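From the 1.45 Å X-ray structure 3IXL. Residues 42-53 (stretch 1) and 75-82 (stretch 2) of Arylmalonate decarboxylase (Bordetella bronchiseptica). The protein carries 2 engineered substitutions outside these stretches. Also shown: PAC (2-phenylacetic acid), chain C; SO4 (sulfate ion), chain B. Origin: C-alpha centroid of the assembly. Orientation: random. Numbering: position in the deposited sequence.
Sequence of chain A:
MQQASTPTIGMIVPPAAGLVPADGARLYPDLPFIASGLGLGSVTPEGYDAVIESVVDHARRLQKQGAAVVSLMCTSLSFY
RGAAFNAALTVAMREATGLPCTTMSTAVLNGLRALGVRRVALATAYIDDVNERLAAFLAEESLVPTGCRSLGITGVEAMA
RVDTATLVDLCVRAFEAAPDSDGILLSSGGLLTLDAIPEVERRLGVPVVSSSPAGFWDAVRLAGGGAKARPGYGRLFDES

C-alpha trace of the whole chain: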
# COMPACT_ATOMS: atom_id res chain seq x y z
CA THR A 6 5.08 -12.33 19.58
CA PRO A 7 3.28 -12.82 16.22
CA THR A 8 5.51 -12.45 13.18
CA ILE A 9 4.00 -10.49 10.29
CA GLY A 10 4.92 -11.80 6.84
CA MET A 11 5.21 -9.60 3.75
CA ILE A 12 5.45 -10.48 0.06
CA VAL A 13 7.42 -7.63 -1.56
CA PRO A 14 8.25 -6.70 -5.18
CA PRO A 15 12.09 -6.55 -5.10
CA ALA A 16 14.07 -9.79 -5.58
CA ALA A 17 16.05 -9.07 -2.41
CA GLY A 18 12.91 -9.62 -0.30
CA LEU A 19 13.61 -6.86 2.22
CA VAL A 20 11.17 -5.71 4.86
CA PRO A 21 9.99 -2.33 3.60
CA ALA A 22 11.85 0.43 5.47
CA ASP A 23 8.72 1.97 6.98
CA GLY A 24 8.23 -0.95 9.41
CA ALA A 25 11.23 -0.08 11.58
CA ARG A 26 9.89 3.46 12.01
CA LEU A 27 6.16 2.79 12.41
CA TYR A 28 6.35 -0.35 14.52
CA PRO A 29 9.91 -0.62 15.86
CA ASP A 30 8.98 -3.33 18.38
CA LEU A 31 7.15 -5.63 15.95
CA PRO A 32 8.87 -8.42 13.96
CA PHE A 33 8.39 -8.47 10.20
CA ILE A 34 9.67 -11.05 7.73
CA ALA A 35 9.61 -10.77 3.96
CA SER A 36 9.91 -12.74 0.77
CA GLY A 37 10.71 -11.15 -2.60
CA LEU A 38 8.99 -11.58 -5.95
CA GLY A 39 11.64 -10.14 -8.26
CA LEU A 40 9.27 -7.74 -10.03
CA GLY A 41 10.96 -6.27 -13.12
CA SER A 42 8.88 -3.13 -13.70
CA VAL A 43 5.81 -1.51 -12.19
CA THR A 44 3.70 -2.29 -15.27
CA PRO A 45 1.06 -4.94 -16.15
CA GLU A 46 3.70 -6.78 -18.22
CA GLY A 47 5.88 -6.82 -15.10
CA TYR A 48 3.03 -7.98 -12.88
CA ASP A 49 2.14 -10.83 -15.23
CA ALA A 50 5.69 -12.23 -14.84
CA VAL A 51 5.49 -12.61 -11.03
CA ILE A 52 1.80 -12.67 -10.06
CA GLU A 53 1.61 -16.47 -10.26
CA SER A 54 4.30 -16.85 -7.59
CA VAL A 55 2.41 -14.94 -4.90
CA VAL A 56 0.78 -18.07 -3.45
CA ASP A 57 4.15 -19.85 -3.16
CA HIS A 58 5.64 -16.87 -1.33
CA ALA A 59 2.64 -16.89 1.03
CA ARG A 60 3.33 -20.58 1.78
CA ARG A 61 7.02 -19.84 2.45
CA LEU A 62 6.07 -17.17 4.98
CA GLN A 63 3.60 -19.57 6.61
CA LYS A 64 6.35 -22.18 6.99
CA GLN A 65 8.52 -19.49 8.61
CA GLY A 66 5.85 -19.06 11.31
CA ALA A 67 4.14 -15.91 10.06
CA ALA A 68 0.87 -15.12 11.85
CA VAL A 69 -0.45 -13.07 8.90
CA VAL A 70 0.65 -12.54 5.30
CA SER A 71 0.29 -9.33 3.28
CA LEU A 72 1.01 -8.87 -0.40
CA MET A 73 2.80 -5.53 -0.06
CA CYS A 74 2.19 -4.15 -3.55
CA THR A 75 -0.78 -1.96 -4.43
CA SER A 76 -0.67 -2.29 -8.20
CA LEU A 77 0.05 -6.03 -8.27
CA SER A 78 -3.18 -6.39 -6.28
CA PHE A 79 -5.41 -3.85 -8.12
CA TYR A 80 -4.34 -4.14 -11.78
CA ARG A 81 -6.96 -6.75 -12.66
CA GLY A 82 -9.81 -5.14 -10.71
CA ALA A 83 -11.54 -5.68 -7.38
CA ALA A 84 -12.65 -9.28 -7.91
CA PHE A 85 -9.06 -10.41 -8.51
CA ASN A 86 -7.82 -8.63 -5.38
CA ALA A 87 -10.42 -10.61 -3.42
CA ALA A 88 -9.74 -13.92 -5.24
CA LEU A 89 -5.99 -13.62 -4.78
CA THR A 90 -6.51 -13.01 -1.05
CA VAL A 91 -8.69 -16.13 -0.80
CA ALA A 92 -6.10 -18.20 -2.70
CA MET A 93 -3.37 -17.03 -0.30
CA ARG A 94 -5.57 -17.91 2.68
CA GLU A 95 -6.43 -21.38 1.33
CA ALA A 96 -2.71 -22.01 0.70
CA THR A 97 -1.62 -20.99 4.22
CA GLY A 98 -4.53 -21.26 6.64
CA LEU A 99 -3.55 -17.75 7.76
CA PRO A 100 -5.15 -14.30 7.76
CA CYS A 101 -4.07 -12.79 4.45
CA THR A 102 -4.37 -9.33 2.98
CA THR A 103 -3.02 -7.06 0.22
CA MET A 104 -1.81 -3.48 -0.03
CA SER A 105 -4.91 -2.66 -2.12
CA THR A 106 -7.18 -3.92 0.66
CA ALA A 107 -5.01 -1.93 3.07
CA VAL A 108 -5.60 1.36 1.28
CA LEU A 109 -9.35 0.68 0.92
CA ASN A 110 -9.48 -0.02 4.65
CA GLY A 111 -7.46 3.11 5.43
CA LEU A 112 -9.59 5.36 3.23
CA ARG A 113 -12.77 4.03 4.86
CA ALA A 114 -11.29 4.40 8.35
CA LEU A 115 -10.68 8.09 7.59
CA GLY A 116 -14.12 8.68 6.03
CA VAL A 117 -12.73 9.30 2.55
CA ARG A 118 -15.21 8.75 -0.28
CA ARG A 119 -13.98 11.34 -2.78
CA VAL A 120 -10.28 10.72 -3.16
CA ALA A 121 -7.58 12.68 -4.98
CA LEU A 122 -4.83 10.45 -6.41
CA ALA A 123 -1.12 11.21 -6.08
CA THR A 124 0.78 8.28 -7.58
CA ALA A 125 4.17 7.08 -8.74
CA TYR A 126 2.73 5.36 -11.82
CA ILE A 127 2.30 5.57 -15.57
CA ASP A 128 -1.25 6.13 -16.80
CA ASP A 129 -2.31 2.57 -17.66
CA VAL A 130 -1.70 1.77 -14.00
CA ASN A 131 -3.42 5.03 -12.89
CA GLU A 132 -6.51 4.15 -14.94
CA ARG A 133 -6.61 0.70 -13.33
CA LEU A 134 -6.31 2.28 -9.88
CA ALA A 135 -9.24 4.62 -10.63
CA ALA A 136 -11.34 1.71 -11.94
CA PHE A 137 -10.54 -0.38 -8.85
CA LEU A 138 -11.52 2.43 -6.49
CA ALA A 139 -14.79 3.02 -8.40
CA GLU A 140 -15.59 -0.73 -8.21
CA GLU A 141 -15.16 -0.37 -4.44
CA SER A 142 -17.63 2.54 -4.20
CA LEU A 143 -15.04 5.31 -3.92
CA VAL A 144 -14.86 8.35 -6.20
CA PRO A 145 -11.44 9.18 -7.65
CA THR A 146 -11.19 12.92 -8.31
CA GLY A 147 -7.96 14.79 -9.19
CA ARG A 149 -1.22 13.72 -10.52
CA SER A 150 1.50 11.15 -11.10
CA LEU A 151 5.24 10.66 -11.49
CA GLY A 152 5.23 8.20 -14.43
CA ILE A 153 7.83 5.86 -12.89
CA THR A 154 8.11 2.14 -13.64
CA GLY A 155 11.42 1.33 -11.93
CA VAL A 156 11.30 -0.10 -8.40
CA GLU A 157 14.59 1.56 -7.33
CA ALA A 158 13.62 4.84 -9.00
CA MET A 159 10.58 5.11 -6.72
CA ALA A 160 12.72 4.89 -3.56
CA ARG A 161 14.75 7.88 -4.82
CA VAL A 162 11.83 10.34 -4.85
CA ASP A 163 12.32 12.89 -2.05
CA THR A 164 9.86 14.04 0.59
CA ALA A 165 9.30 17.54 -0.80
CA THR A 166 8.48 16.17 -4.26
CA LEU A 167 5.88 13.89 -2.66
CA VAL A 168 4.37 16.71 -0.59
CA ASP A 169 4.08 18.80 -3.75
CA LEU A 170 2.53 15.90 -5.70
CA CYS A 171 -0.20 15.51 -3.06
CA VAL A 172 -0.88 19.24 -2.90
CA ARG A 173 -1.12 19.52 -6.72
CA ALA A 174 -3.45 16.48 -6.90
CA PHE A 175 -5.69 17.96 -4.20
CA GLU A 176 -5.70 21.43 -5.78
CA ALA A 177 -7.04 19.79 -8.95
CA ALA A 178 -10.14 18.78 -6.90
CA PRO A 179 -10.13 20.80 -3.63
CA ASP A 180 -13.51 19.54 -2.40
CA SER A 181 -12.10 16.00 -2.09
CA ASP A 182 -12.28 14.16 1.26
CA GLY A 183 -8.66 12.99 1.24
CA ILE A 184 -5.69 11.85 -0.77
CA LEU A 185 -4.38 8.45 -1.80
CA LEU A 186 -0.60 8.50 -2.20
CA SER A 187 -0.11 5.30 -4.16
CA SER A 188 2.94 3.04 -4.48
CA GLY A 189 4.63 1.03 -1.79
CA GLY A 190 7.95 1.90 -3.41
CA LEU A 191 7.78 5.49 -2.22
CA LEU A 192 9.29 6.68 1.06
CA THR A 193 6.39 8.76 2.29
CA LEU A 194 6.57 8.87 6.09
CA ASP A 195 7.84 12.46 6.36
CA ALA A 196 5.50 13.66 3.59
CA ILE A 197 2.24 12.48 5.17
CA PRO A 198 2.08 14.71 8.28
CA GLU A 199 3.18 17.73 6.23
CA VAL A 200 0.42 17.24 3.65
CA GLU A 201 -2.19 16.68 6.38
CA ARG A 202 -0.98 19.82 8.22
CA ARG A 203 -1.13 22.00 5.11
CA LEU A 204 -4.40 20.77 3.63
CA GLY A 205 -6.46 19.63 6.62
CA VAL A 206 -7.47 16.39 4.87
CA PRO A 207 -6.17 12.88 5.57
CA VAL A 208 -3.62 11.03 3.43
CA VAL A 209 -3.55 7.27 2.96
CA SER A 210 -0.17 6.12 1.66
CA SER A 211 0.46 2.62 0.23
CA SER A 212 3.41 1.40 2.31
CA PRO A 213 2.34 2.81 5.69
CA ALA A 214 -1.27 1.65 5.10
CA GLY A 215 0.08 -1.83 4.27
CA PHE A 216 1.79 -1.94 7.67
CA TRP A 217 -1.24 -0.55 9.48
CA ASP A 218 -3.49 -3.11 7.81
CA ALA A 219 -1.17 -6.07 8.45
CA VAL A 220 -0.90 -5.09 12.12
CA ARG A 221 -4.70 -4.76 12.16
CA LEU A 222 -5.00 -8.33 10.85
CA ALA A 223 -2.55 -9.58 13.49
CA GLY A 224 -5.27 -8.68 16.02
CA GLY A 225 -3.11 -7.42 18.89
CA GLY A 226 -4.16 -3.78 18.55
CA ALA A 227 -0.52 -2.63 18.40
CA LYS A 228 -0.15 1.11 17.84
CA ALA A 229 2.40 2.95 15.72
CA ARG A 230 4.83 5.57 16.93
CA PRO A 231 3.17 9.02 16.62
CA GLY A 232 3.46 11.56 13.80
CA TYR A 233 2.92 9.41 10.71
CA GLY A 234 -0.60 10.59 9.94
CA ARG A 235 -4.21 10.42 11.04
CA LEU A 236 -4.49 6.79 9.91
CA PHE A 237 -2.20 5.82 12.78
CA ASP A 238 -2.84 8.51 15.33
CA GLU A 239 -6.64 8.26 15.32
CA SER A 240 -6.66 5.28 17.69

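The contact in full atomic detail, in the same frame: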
# COMPACT_ATOMS: atom_id res chain seq x y z
N SER A 42 9.35 -4.49 -13.45
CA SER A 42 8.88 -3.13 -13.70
C SER A 42 7.49 -3.01 -13.11
O SER A 42 6.75 -4.00 -13.01
CB SER A 42 8.85 -2.83 -15.19
OG SER A 42 7.90 -3.65 -15.84
N VAL A 43 7.12 -1.79 -12.75
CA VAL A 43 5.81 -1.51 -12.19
C VAL A 43 4.87 -1.24 -13.37
O VAL A 43 4.47 -0.12 -13.64
CB VAL A 43 5.88 -0.35 -11.15
CG1 VAL A 43 4.54 -0.17 -10.45
CG2 VAL A 43 7.00 -0.62 -10.12
N THR A 44 4.56 -2.32 -14.09
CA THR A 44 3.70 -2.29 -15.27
C THR A 44 2.95 -3.62 -15.29
O THR A 44 3.45 -4.61 -14.74
CB THR A 44 4.51 -2.21 -16.60
OG1 THR A 44 5.34 -3.36 -16.72
CG2 THR A 44 5.36 -0.95 -16.70
N PRO A 45 1.77 -3.67 -15.94
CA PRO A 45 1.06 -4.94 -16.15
C PRO A 45 1.93 -6.07 -16.71
O PRO A 45 1.83 -7.21 -16.24
CB PRO A 45 -0.08 -4.55 -17.09
CG PRO A 45 -0.37 -3.13 -16.70
CD PRO A 45 0.98 -2.53 -16.45
N GLU A 46 2.78 -5.77 -17.69
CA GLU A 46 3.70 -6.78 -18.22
C GLU A 46 4.61 -7.31 -17.12
O GLU A 46 4.87 -8.52 -17.03
CB GLU A 46 4.51 -6.22 -19.39
CG GLU A 46 3.67 -5.51 -20.45
CD GLU A 46 3.57 -4.00 -20.23
OE1 GLU A 46 2.60 -3.53 -19.58
OE2 GLU A 46 4.48 -3.28 -20.71
N GLY A 47 5.08 -6.41 -16.25
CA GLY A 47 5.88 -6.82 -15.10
C GLY A 47 5.08 -7.67 -14.13
O GLY A 47 5.56 -8.71 -13.67
N TYR A 48 3.87 -7.23 -13.82
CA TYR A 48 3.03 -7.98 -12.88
C TYR A 48 2.77 -9.40 -13.38
O TYR A 48 2.84 -10.35 -12.60
CB TYR A 48 1.68 -7.29 -12.63
CG TYR A 48 1.77 -5.81 -12.31
CD1 TYR A 48 2.78 -5.30 -11.50
CD2 TYR A 48 0.81 -4.94 -12.82
CE1 TYR A 48 2.85 -3.93 -11.23
CE2 TYR A 48 0.88 -3.58 -12.57
CZ TYR A 48 1.90 -3.08 -11.78
OH TYR A 48 1.95 -1.72 -11.54
N ASP A 49 2.48 -9.53 -14.67
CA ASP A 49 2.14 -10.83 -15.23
C ASP A 49 3.28 -11.84 -15.02
O ASP A 49 3.02 -13.04 -14.89
CB ASP A 49 1.82 -10.70 -16.72
CG ASP A 49 0.43 -10.14 -16.98
OD1 ASP A 49 -0.38 -9.97 -16.04
OD2 ASP A 49 0.15 -9.87 -18.17
N ALA A 50 4.52 -11.35 -14.98
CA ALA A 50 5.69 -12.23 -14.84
C ALA A 50 5.92 -12.78 -13.43
O ALA A 50 6.67 -13.74 -13.26
CB ALA A 50 6.94 -11.55 -15.36
N VAL A 51 5.29 -12.17 -12.42
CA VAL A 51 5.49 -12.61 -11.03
C VAL A 51 4.21 -12.96 -10.28
O VAL A 51 4.27 -13.59 -9.22
CB VAL A 51 6.30 -11.59 -10.18
CG1 VAL A 51 7.70 -11.41 -10.74
CG2 VAL A 51 5.56 -10.25 -10.06
N ILE A 52 3.05 -12.55 -10.81
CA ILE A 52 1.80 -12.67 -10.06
C ILE A 52 1.50 -14.12 -9.66
O ILE A 52 0.93 -14.38 -8.60
CB ILE A 52 0.60 -12.03 -10.83
CG1 ILE A 52 -0.67 -12.01 -9.97
CG2 ILE A 52 0.32 -12.79 -12.12
CD1 ILE A 52 -0.61 -11.08 -8.77
N GLU A 53 1.90 -15.07 -10.51
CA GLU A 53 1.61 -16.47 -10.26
C GLU A 53 2.39 -17.06 -9.09
O GLU A 53 2.02 -18.12 -8.57
CB GLU A 53 1.88 -17.29 -11.52
CG GLU A 53 0.98 -16.89 -12.68
CD GLU A 53 1.45 -17.44 -14.01
OE1 GLU A 53 0.61 -18.02 -14.71
OE2 GLU A 53 2.64 -17.30 -14.35
N THR A 75 0.55 -2.48 -4.13
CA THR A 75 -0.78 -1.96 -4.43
C THR A 75 -1.17 -2.40 -5.84
O THR A 75 -2.20 -3.04 -6.05
CB THR A 75 -0.83 -0.41 -4.33
OG1 THR A 75 0.17 0.07 -3.42
CG2 THR A 75 -2.22 0.04 -3.87
N SER A 76 -0.32 -2.07 -6.81
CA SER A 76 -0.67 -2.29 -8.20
C SER A 76 -0.74 -3.76 -8.60
O SER A 76 -1.58 -4.15 -9.40
CB SER A 76 0.20 -1.45 -9.14
OG SER A 76 1.58 -1.72 -8.95
N LEU A 77 0.12 -4.59 -8.01
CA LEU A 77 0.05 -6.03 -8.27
C LEU A 77 -1.30 -6.58 -7.83
O LEU A 77 -1.81 -7.55 -8.41
CB LEU A 77 1.17 -6.74 -7.51
CG LEU A 77 1.70 -8.12 -7.81
CD1 LEU A 77 1.87 -8.36 -9.30
CD2 LEU A 77 3.05 -8.16 -7.15
N SER A 78 -1.89 -5.96 -6.80
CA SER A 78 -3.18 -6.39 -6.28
C SER A 78 -4.42 -5.70 -6.87
O SER A 78 -5.50 -6.26 -6.79
CB SER A 78 -3.19 -6.40 -4.74
OG SER A 78 -2.85 -5.14 -4.18
N PHE A 79 -4.25 -4.53 -7.50
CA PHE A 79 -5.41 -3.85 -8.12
C PHE A 79 -5.47 -3.91 -9.65
O PHE A 79 -6.52 -3.55 -10.22
CB PHE A 79 -5.63 -2.40 -7.60
CG PHE A 79 -4.61 -1.37 -8.07
CD1 PHE A 79 -4.46 -1.05 -9.43
CD2 PHE A 79 -3.84 -0.67 -7.14
CE1 PHE A 79 -3.52 -0.10 -9.85
CE2 PHE A 79 -2.92 0.29 -7.54
CZ PHE A 79 -2.76 0.58 -8.89
N TYR A 80 -4.40 -4.34 -10.32
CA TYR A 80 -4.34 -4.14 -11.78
C TYR A 80 -5.37 -4.90 -12.59
O TYR A 80 -5.60 -4.57 -13.76
CB TYR A 80 -2.94 -4.36 -12.35
CG TYR A 80 -2.49 -5.79 -12.61
CD1 TYR A 80 -2.20 -6.66 -11.55
CD2 TYR A 80 -2.26 -6.25 -13.91
CE1 TYR A 80 -1.74 -7.95 -11.79
CE2 TYR A 80 -1.78 -7.53 -14.16
CZ TYR A 80 -1.53 -8.38 -13.10
OH TYR A 80 -1.04 -9.66 -13.33
N ARG A 81 -5.96 -5.93 -11.98
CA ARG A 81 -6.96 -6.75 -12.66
C ARG A 81 -8.36 -6.47 -12.15
O ARG A 81 -9.31 -7.13 -12.57
CB ARG A 81 -6.60 -8.23 -12.49
CG ARG A 81 -5.44 -8.66 -13.36
CD ARG A 81 -5.04 -10.10 -13.07
NE ARG A 81 -4.10 -10.62 -14.06
CZ ARG A 81 -3.41 -11.74 -13.93
NH1 ARG A 81 -3.52 -12.48 -12.82
NH2 ARG A 81 -2.59 -12.12 -14.90
N GLY A 82 -8.50 -5.50 -11.25
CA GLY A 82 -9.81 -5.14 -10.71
C GLY A 82 -10.05 -5.70 -9.33
O GLY A 82 -9.23 -6.47 -8.79
C1 PAC C . 2.88 -0.53 -5.82
C2 PAC C . 4.25 -0.85 -6.41
C1' PAC C . 5.44 -1.12 -5.51
C2' PAC C . 6.69 -0.80 -6.05
C3' PAC C . 7.86 -1.02 -5.32
C4' PAC C . 7.78 -1.56 -4.04
C5' PAC C . 6.53 -1.88 -3.49
C6' PAC C . 5.35 -1.67 -4.22
O1 PAC C . 2.68 -0.43 -4.58
O2 PAC C . 1.96 -0.37 -6.67
S SO4 B . 10.88 -4.13 -18.76
O1 SO4 B . 11.65 -3.13 -18.02
O2 SO4 B . 9.81 -4.64 -17.90
O3 SO4 B . 10.28 -3.51 -19.94
O4 SO4 B . 11.76 -5.22 -19.17

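Two short helices that meet nearly at right angles cannot zip together along their lengths; they tend to be joined by a few large side chains reaching across a small patch. Residues 42-53 and 75-82 of arylmalonate decarboxylase are a compact example. Their helix axes cross at -80° and come no closer than 10.1 Å, yet 471 Å² of surface is buried between the stretches, most of it by Tyr48, Ile52, Leu77 and Tyr80.

Stretch 1 begins by preparing its helix. Ser42 stays out of reach of stretch 2; its OG accepts a hydrogen bond from Thr44 OG1 (2.7 Å) and donates one to O2 of the sulfate ion (3.0 Å). Val43 makes a light contact, its CG1 lying 3.7 Å from Ser76 OG. Thr44 points away from stretch 2, and its side chain, in the p rotamer, caps the helix: Gly47 N donates to Thr44 OG1 at 3.1 Å, satisfying an amide that has no carbonyl partner in the first turn. Pro45 suits that first turn, where its lack of an amide hydrogen costs nothing, and its CB packs 4.2 Å from Tyr80 CD2. Glu46 faces away and is exposed. At Gly47 the absence of a side chain matters locally, since a CB there would lie 2.1 Å from Ser42 O.

Tyr48 is the centre of the contact. Its CA is 5.8 Å from the CA of Leu77, and its side chain points toward stretch 2. The m rotamer lays one face of the ring beneath Leu77 N and Ser76 O, while its edge meets the face of Tyr80 in an edge-to-face pair, with ring centroids 4.7 Å apart and planes at 57°. Tyr48 CB also sits over the Tyr80 ring, 3.7 Å from its centroid in a CH-pi contact, and touches Leu77 CD1 at 3.5 Å. At the far end of the ring, Tyr48 OH lies 2.6 Å from Ser76 OG. Ser76 in turn uses its OG to donate to O2 of the bound phenylacetic acid (2.7 Å), so this packing reaches directly to the ligand site.

At the next residue, the chemistry changes to charge at the margin. Asp49 leaves its backbone sideways, but its carboxylate swings nearer and accepts a hydrogen bond from Tyr80 OH at OD1 (2.8 Å). The same OD1 forms a salt bridge with Arg81 NH2 (3.3 Å), a longer contact between two exposed residues. Tyr80 thus offers a ring face to Tyr48 and a hydroxyl to Asp49. Ala50 faces away from the contact.

The apolar part closes the patch. Val51 CG2 approaches Leu77 CD1 at 4.2 Å, and Ile52, pointing toward stretch 2, brings its CD1 to 3.7 Å from Leu77 CD1. Its CG2 lies 3.6 Å from Tyr80 OH and 3.9 Å from Arg81 NH1. Leu77 therefore fills the space between Tyr48, Val51 and Ile52. Glu53, exposed, takes no part.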